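Local atomic coordinates of putative non-ribosomal peptide synthetase (Actinomadura parvosata subsp. kistnae, PDB entry 6M7L), a protein that is a putative non-ribosomal peptide synthetase whose condensation-type domain has an altered active-site motif, so it may, like related X-domains, recruit oxygenases rather than form peptide bonds. Residues A[47-52]-A[397-402]; A[131-136]-A[145-150]. One frame throughout, in Å; residues are numbered along the deposited sequence.

Interaction 1 (A[47-52]-A[397-402]); sequences RVALRL and SPVPMP
At an outer edge of the condensation domain's five-stranded mixed sheet, Arg51 and Ser397 form an antiparallel hydrogen-bonded pair joining strands 45-53 and 395-399. Arg51 N donates to Ser397 O (2.7 Å) and Ser397 N returns the bond to Arg51 O (3.1 Å). Leu50 faces Pro398 next, a non-hydrogen-bonded pair that suits proline, since no amide N-H is needed toward the partner strand. Val399 N then donates to Ala49 O at 2.7 Å. The bare methyl of Ala49 meets Val399 CB (3.6 Å) and Met401 SD. With Val399 CG1 anti to the backbone N (chi1 174°), CG2 is turned toward Arg51 and lies 3.7 Å from its NH1, while the rest of that guanidinium is held by salt bridges to Glu107 and Glu141. Farther along segment 397-402, the side chains of Met401 and Arg47 run antiparallel past one another: Met401 CE meets Arg47 CG at 3.6 Å, and Met401 CB lies over one face of the guanidinium. The long arginine ends by gripping one carbonyl with two nitrogens, Pro402 O lying in the guanidinium plane, 2.9 Å from Arg47 NH2 and 3.1 Å from NH1.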
ATOM      1  N   ARG A  47      16.698  -4.163   7.104  1.00 52.82           N
ATOM      2  CA  ARG A  47      16.231  -5.391   7.731  1.00 52.58           C
ATOM      3  C   ARG A  47      14.777  -5.239   8.154  1.00 49.36           C
ATOM      4  O   ARG A  47      14.307  -4.137   8.448  1.00 47.76           O
ATOM      5  CB  ARG A  47      17.106  -5.787   8.929  1.00 41.78           C
ATOM      6  CG  ARG A  47      16.951  -4.912  10.162  1.00 48.54           C
ATOM      7  CD  ARG A  47      17.678  -3.567   9.984  1.00 58.93           C
ATOM      8  NE  ARG A  47      16.759  -2.451  10.169  1.00 70.63           N
ATOM      9  CZ  ARG A  47      16.543  -1.853  11.334  1.00 74.23           C
ATOM     10  NH1 ARG A  47      15.662  -0.865  11.412  1.00 69.63           N
ATOM     11  NH2 ARG A  47      17.207  -2.245  12.417  1.00 71.22           N
ATOM     12  N   VAL A  48      14.074  -6.368   8.172  1.00 44.58           N
ATOM     13  CA  VAL A  48      12.663  -6.419   8.538  1.00 47.96           C
ATOM     14  C   VAL A  48      12.430  -7.673   9.368  1.00 46.37           C
ATOM     15  O   VAL A  48      12.889  -8.761   9.006  1.00 52.51           O
ATOM     16  CB  VAL A  48      11.749  -6.407   7.295  1.00 47.89           C
ATOM     17  CG1 VAL A  48      12.190  -7.467   6.289  1.00 39.97           C
ATOM     18  CG2 VAL A  48      10.298  -6.611   7.697  1.00 46.89           C
ATOM     19  N   ALA A  49      11.735  -7.519  10.488  1.00 52.14           N
ATOM     20  CA  ALA A  49      11.348  -8.637  11.335  1.00 51.87           C
ATOM     21  C   ALA A  49       9.838  -8.803  11.263  1.00 53.86           C
ATOM     22  O   ALA A  49       9.092  -7.845  11.490  1.00 48.54           O
ATOM     23  CB  ALA A  49      11.806  -8.421  12.778  1.00 46.52           C
ATOM     24  N   LEU A  50       9.391 -10.012  10.935  1.00 55.28           N
ATOM     25  CA  LEU A  50       7.978 -10.308  10.735  1.00 51.78           C
ATOM     26  C   LEU A  50       7.526 -11.331  11.765  1.00 52.16           C
ATOM     27  O   LEU A  50       8.089 -12.426  11.846  1.00 61.51           O
ATOM     28  CB  LEU A  50       7.723 -10.846   9.324  1.00 50.79           C
ATOM     29  CG  LEU A  50       7.933  -9.911   8.134  1.00 51.33           C
ATOM     30  CD1 LEU A  50       7.624 -10.646   6.843  1.00 46.32           C
ATOM     31  CD2 LEU A  50       7.067  -8.672   8.265  1.00 54.74           C
ATOM     32  N   ARG A  51       6.506 -10.979  12.541  1.00 57.45           N
ATOM     33  CA  ARG A  51       5.855 -11.953  13.406  1.00 52.97           C
ATOM     34  C   ARG A  51       4.853 -12.752  12.584  1.00 53.00           C
ATOM     35  O   ARG A  51       3.984 -12.178  11.921  1.00 60.21           O
ATOM     36  CB  ARG A  51       5.165 -11.264  14.581  1.00 51.08           C
ATOM     37  CG  ARG A  51       4.496 -12.231  15.540  1.00 59.65           C
ATOM     38  CD  ARG A  51       4.319 -11.622  16.921  1.00 60.26           C
ATOM     39  NE  ARG A  51       5.091 -12.350  17.922  1.00 71.06           N
ATOM     40  CZ  ARG A  51       6.204 -11.896  18.487  1.00 59.51           C
ATOM     41  NH1 ARG A  51       6.676 -10.700  18.166  1.00 58.32           N
ATOM     42  NH2 ARG A  51       6.839 -12.636  19.384  1.00 60.25           N
ATOM     43  N   LEU A  52       4.991 -14.074  12.610  1.00 54.28           N
ATOM     44  CA  LEU A  52       4.176 -14.976  11.800  1.00 50.58           C
ATOM     45  C   LEU A  52       3.459 -15.943  12.735  1.00 59.61           C
ATOM     46  O   LEU A  52       4.038 -16.945  13.164  1.00 65.83           O
ATOM     47  CB  LEU A  52       5.035 -15.728  10.787  1.00 52.71           C
ATOM     48  CG  LEU A  52       5.917 -14.890   9.861  1.00 55.91           C
ATOM     49  CD1 LEU A  52       6.846 -15.792   9.064  1.00 57.06           C
ATOM     50  CD2 LEU A  52       5.068 -14.040   8.930  1.00 54.77           C
ATOM     51  N   SER A 397       2.583  -9.574  11.116  1.00 58.81           N
ATOM     52  CA  SER A 397       2.679  -8.254  11.724  1.00 51.00           C
ATOM     53  C   SER A 397       4.146  -7.904  11.932  1.00 64.46           C
ATOM     54  O   SER A 397       4.952  -8.799  12.235  1.00 58.03           O
ATOM     55  CB  SER A 397       1.929  -8.182  13.057  1.00 47.64           C
ATOM     56  OG  SER A 397       2.458  -9.104  13.996  1.00 64.05           O
ATOM     57  N   PRO A 398       4.522  -6.635  11.782  1.00 63.70           N
ATOM     58  CA  PRO A 398       5.940  -6.268  11.877  1.00 58.09           C
ATOM     59  C   PRO A 398       6.432  -6.213  13.316  1.00 56.19           C
ATOM     60  O   PRO A 398       5.717  -5.793  14.228  1.00 57.25           O
ATOM     61  CB  PRO A 398       5.985  -4.882  11.225  1.00 59.69           C
ATOM     62  CG  PRO A 398       4.630  -4.321  11.471  1.00 63.49           C
ATOM     63  CD  PRO A 398       3.675  -5.486  11.416  1.00 52.40           C
ATOM     64  N   VAL A 399       7.673  -6.644  13.504  1.00 60.43           N
ATOM     65  CA  VAL A 399       8.347  -6.598  14.799  1.00 56.41           C
ATOM     66  C   VAL A 399       9.295  -5.405  14.789  1.00 64.69           C
ATOM     67  O   VAL A 399      10.148  -5.316  13.891  1.00 64.82           O
ATOM     68  CB  VAL A 399       9.111  -7.901  15.082  1.00 64.28           C
ATOM     69  CG1 VAL A 399       9.923  -7.779  16.370  1.00 48.15           C
ATOM     70  CG2 VAL A 399       8.147  -9.077  15.148  1.00 56.30           C
ATOM     71  N   PRO A 400       9.188  -4.478  15.741  1.00 73.25           N
ATOM     72  CA  PRO A 400      10.069  -3.306  15.726  1.00 69.28           C
ATOM     73  C   PRO A 400      11.517  -3.700  15.960  1.00 63.76           C
ATOM     74  O   PRO A 400      11.817  -4.624  16.717  1.00 72.14           O
ATOM     75  CB  PRO A 400       9.528  -2.444  16.871  1.00 71.05           C
ATOM     76  CG  PRO A 400       8.876  -3.420  17.791  1.00 71.39           C
ATOM     77  CD  PRO A 400       8.268  -4.457  16.888  1.00 71.48           C
ATOM     78  N   MET A 401      12.411  -2.990  15.285  1.00 69.48           N
ATOM     79  CA  MET A 401      13.850  -3.114  15.426  1.00 68.30           C
ATOM     80  C   MET A 401      14.420  -1.784  15.895  1.00 69.85           C
ATOM     81  O   MET A 401      13.779  -0.737  15.738  1.00 71.53           O
ATOM     82  CB  MET A 401      14.500  -3.510  14.091  1.00 65.51           C
ATOM     83  CG  MET A 401      14.003  -4.816  13.496  1.00 60.76           C
ATOM     84  SD  MET A 401      14.933  -6.250  14.063  1.00 63.35           S
ATOM     85  CE  MET A 401      16.604  -5.735  13.676  1.00 61.53           C
ATOM     86  N   PRO A 402      15.616  -1.780  16.481  1.00 70.27           N
ATOM     87  CA  PRO A 402      16.277  -0.506  16.785  1.00 71.00           C
ATOM     88  C   PRO A 402      16.541   0.286  15.513  1.00 74.01           C
ATOM     89  O   PRO A 402      16.437  -0.221  14.393  1.00 69.24           O
ATOM     90  CB  PRO A 402      17.579  -0.932  17.471  1.00 66.02           C
ATOM     91  CG  PRO A 402      17.279  -2.279  18.037  1.00 69.37           C
ATOM     92  CD  PRO A 402      16.348  -2.927  17.047  1.00 78.24           C
TER

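Interaction 2 (A[131-136]-A[145-150]); sequences RAHLFP and LVVAHR
Arg131 and Val147 begin the pairing of a beta hairpin, strands 130-136 and 141-149 of the condensation domain, as an antiparallel hydrogen-bonded pair: Arg131 N donates to Val147 O (2.9 Å) and Val147 N to Arg131 O (3.0 Å). Val147 CG1 lies over one face of the Arg131 guanidinium, toward its rim, so the flat group lies against a branched apolar side chain, and Phe122 makes a cation-pi contact with the same arginine. Ala132 follows in a non-hydrogen-bonded pair with Val146; its CA approaches Leu145 O as a CA-H...O contact, and its short methyl lies on the face that helix 58-71 packs against, through Leu65. His133 pairs with Leu145 through His133 N to Leu145 O (2.8 Å) and Leu145 N to His133 O (2.9 Å). The ring runs alongside the Leu145 side chain, CD2 3.8 Å from Leu145 CD2, and Val147 CG2 sits at the ring edge. His133 NE2 accepts Arg131 NE at 2.8 Å in the plane of both groups, and ND1 bonds Glu101, consistent with its proton on ND1; the ring is thus fixed at both nitrogens. Phe135, with CG anti to its carbonyl carbon (chi1 -60°), turns its CE2 edge onto Leu145 CB at 4.0 Å. Helix 110-119 packs over His133, Phe135 and Leu145, and its Arg117 O, with Arg120 O, accepts Arg131 NH2.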
ATOM      1  N   ARG A 131      20.177 -12.507   3.790  1.00 54.38           N
ATOM      2  CA  ARG A 131      20.037 -13.742   4.547  1.00 54.34           C
ATOM      3  C   ARG A 131      18.796 -13.635   5.421  1.00 55.13           C
ATOM      4  O   ARG A 131      18.254 -12.547   5.634  1.00 49.64           O
ATOM      5  CB  ARG A 131      21.279 -14.020   5.395  1.00 50.62           C
ATOM      6  CG  ARG A 131      21.736 -12.822   6.198  1.00 57.29           C
ATOM      7  CD  ARG A 131      22.783 -13.189   7.233  1.00 58.05           C
ATOM      8  NE  ARG A 131      22.781 -12.214   8.317  1.00 61.33           N
ATOM      9  CZ  ARG A 131      23.651 -11.218   8.440  1.00 64.25           C
ATOM     10  NH1 ARG A 131      24.625 -11.063   7.554  1.00 60.80           N
ATOM     11  NH2 ARG A 131      23.544 -10.379   9.460  1.00 65.44           N
ATOM     12  N   ALA A 132      18.352 -14.783   5.927  1.00 53.36           N
ATOM     13  CA  ALA A 132      17.135 -14.870   6.717  1.00 55.25           C
ATOM     14  C   ALA A 132      17.396 -15.664   7.988  1.00 55.97           C
ATOM     15  O   ALA A 132      18.109 -16.671   7.965  1.00 52.23           O
ATOM     16  CB  ALA A 132      15.998 -15.519   5.919  1.00 53.78           C
ATOM     17  N   HIS A 133      16.807 -15.208   9.091  1.00 53.59           N
ATOM     18  CA  HIS A 133      16.956 -15.851  10.392  1.00 54.52           C
ATOM     19  C   HIS A 133      15.566 -16.137  10.941  1.00 62.15           C
ATOM     20  O   HIS A 133      14.839 -15.209  11.311  1.00 59.78           O
ATOM     21  CB  HIS A 133      17.754 -14.974  11.354  1.00 56.60           C
ATOM     22  CG  HIS A 133      18.986 -14.382  10.745  1.00 55.66           C
ATOM     23  ND1 HIS A 133      20.237 -14.939  10.904  1.00 56.42           N
ATOM     24  CD2 HIS A 133      19.158 -13.286   9.969  1.00 60.02           C
ATOM     25  CE1 HIS A 133      21.127 -14.208  10.255  1.00 53.52           C
ATOM     26  NE2 HIS A 133      20.498 -13.200   9.680  1.00 52.82           N
ATOM     27  N   LEU A 134      15.199 -17.414  10.990  1.00 54.36           N
ATOM     28  CA  LEU A 134      13.911 -17.826  11.524  1.00 54.53           C
ATOM     29  C   LEU A 134      14.059 -18.159  13.002  1.00 59.97           C
ATOM     30  O   LEU A 134      15.006 -18.847  13.399  1.00 65.45           O
ATOM     31  CB  LEU A 134      13.370 -19.032  10.756  1.00 60.59           C
ATOM     32  CG  LEU A 134      12.023 -19.588  11.218  1.00 62.44           C
ATOM     33  CD1 LEU A 134      10.966 -18.496  11.218  1.00 59.30           C
ATOM     34  CD2 LEU A 134      11.604 -20.748  10.330  1.00 66.22           C
ATOM     35  N   PHE A 135      13.123 -17.668  13.816  1.00 61.58           N
ATOM     36  CA  PHE A 135      13.155 -17.840  15.268  1.00 61.25           C
ATOM     37  C   PHE A 135      11.871 -18.523  15.718  1.00 62.61           C
ATOM     38  O   PHE A 135      10.864 -17.854  15.993  1.00 64.13           O
ATOM     39  CB  PHE A 135      13.345 -16.500  15.971  1.00 61.47           C
ATOM     40  CG  PHE A 135      14.620 -15.801  15.600  1.00 63.21           C
ATOM     41  CD1 PHE A 135      15.811 -16.122  16.232  1.00 61.65           C
ATOM     42  CD2 PHE A 135      14.631 -14.825  14.615  1.00 64.87           C
ATOM     43  CE1 PHE A 135      16.991 -15.482  15.890  1.00 51.57           C
ATOM     44  CE2 PHE A 135      15.808 -14.180  14.269  1.00 62.34           C
ATOM     45  CZ  PHE A 135      16.988 -14.511  14.908  1.00 54.05           C
ATOM     46  N   PRO A 136      11.860 -19.854  15.800  1.00 66.36           N
ATOM     47  CA  PRO A 136      10.659 -20.567  16.266  1.00 64.94           C
ATOM     48  C   PRO A 136      10.395 -20.288  17.738  1.00 67.44           C
ATOM     49  O   PRO A 136      11.261 -20.502  18.591  1.00 60.62           O
ATOM     50  CB  PRO A 136      11.006 -22.042  16.024  1.00 62.36           C
ATOM     51  CG  PRO A 136      12.118 -22.019  15.022  1.00 62.39           C
ATOM     52  CD  PRO A 136      12.897 -20.778  15.314  1.00 61.70           C
ATOM     53  N   LEU A 145      13.379 -12.848  10.470  1.00 52.88           N
ATOM     54  CA  LEU A 145      14.199 -11.672  10.220  1.00 49.83           C
ATOM     55  C   LEU A 145      14.839 -11.808   8.849  1.00 50.92           C
ATOM     56  O   LEU A 145      15.418 -12.852   8.530  1.00 51.79           O
ATOM     57  CB  LEU A 145      15.280 -11.504  11.291  1.00 53.74           C
ATOM     58  CG  LEU A 145      16.337 -10.428  11.020  1.00 57.18           C
ATOM     59  CD1 LEU A 145      15.728  -9.032  11.049  1.00 52.16           C
ATOM     60  CD2 LEU A 145      17.478 -10.537  12.015  1.00 50.67           C
ATOM     61  N   VAL A 146      14.721 -10.763   8.039  1.00 46.58           N
ATOM     62  CA  VAL A 146      15.366 -10.695   6.735  1.00 50.30           C
ATOM     63  C   VAL A 146      16.324  -9.518   6.767  1.00 51.71           C
ATOM     64  O   VAL A 146      15.912  -8.383   7.036  1.00 47.06           O
ATOM     65  CB  VAL A 146      14.348 -10.548   5.592  1.00 51.17           C
ATOM     66  CG1 VAL A 146      15.069 -10.425   4.253  1.00 41.76           C
ATOM     67  CG2 VAL A 146      13.384 -11.728   5.583  1.00 45.30           C
ATOM     68  N   VAL A 147      17.601  -9.789   6.517  1.00 50.02           N
ATOM     69  CA  VAL A 147      18.633  -8.764   6.453  1.00 42.25           C
ATOM     70  C   VAL A 147      19.154  -8.716   5.027  1.00 47.01           C
ATOM     71  O   VAL A 147      19.377  -9.760   4.405  1.00 52.15           O
ATOM     72  CB  VAL A 147      19.775  -9.044   7.449  1.00 50.56           C
ATOM     73  CG1 VAL A 147      20.748  -7.875   7.488  1.00 53.04           C
ATOM     74  CG2 VAL A 147      19.216  -9.331   8.834  1.00 49.18           C
ATOM     75  N   ALA A 148      19.332  -7.506   4.505  1.00 48.33           N
ATOM     76  CA  ALA A 148      19.872  -7.310   3.168  1.00 52.27           C
ATOM     77  C   ALA A 148      20.872  -6.167   3.208  1.00 51.55           C
ATOM     78  O   ALA A 148      20.574  -5.103   3.758  1.00 53.57           O
ATOM     79  CB  ALA A 148      18.762  -7.016   2.153  1.00 48.28           C
ATOM     80  N   HIS A 149      22.054  -6.387   2.640  1.00 53.72           N
ATOM     81  CA  HIS A 149      23.063  -5.341   2.622  1.00 53.03           C
ATOM     82  C   HIS A 149      22.615  -4.203   1.713  1.00 55.26           C
ATOM     83  O   HIS A 149      21.975  -4.429   0.682  1.00 53.70           O
ATOM     84  CB  HIS A 149      24.407  -5.898   2.157  1.00 56.08           C
ATOM     85  CG  HIS A 149      25.571  -5.029   2.517  1.00 59.10           C
ATOM     86  ND1 HIS A 149      25.876  -3.873   1.832  1.00 51.71           N
ATOM     87  CD2 HIS A 149      26.491  -5.135   3.504  1.00 53.85           C
ATOM     88  CE1 HIS A 149      26.938  -3.307   2.378  1.00 51.27           C
ATOM     89  NE2 HIS A 149      27.330  -4.053   3.395  1.00 48.15           N
ATOM     90  N   ARG A 150      22.950  -2.971   2.102  1.00 50.75           N
ATOM     91  CA  ARG A 150      22.499  -1.814   1.333  1.00 53.35           C
ATOM     92  C   ARG A 150      23.182  -1.700  -0.023  1.00 52.06           C
ATOM     93  O   ARG A 150      22.829  -0.806  -0.801  1.00 58.70           O
ATOM     94  CB  ARG A 150      22.708  -0.530   2.137  1.00 49.24           C
ATOM     95  CG  ARG A 150      21.960  -0.503   3.461  1.00 47.85           C
ATOM     96  CD  ARG A 150      22.089   0.847   4.151  1.00 44.63           C
ATOM     97  NE  ARG A 150      20.786   1.483   4.331  1.00 64.31           N
ATOM     98  CZ  ARG A 150      20.033   1.348   5.417  1.00 67.19           C
ATOM     99  NH1 ARG A 150      18.859   1.960   5.492  1.00 75.30           N
ATOM    100  NH2 ARG A 150      20.455   0.603   6.429  1.00 73.26           N
TER

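In the fold
Both contacts belong to one mixed sheet, in which strand order runs 100-102, 130-136, 141-149, 45-53, 395-399. Interaction 2 is a local hairpin, whereas interaction 1 brings together segments at least 345 residues apart in the chain, and the hairpin is nested within the loop it closes. Their centres lie about 10 Å apart. Strands 45-53 and 141-149 are neighbours and connect them: Val146 N lies 2.9 Å from Val48 O, a probable hydrogen bond, and Leu145 CD1 packs on Arg47 CB. Helix 110-119 touches side chains of both. Strand 141-149 ends at His149, and Arg150 follows in the loop. They stand where condensation domains carry the histidines of HHxxxDG; the second, usually catalytic, is here Arg150, consistent with a non-condensing domain.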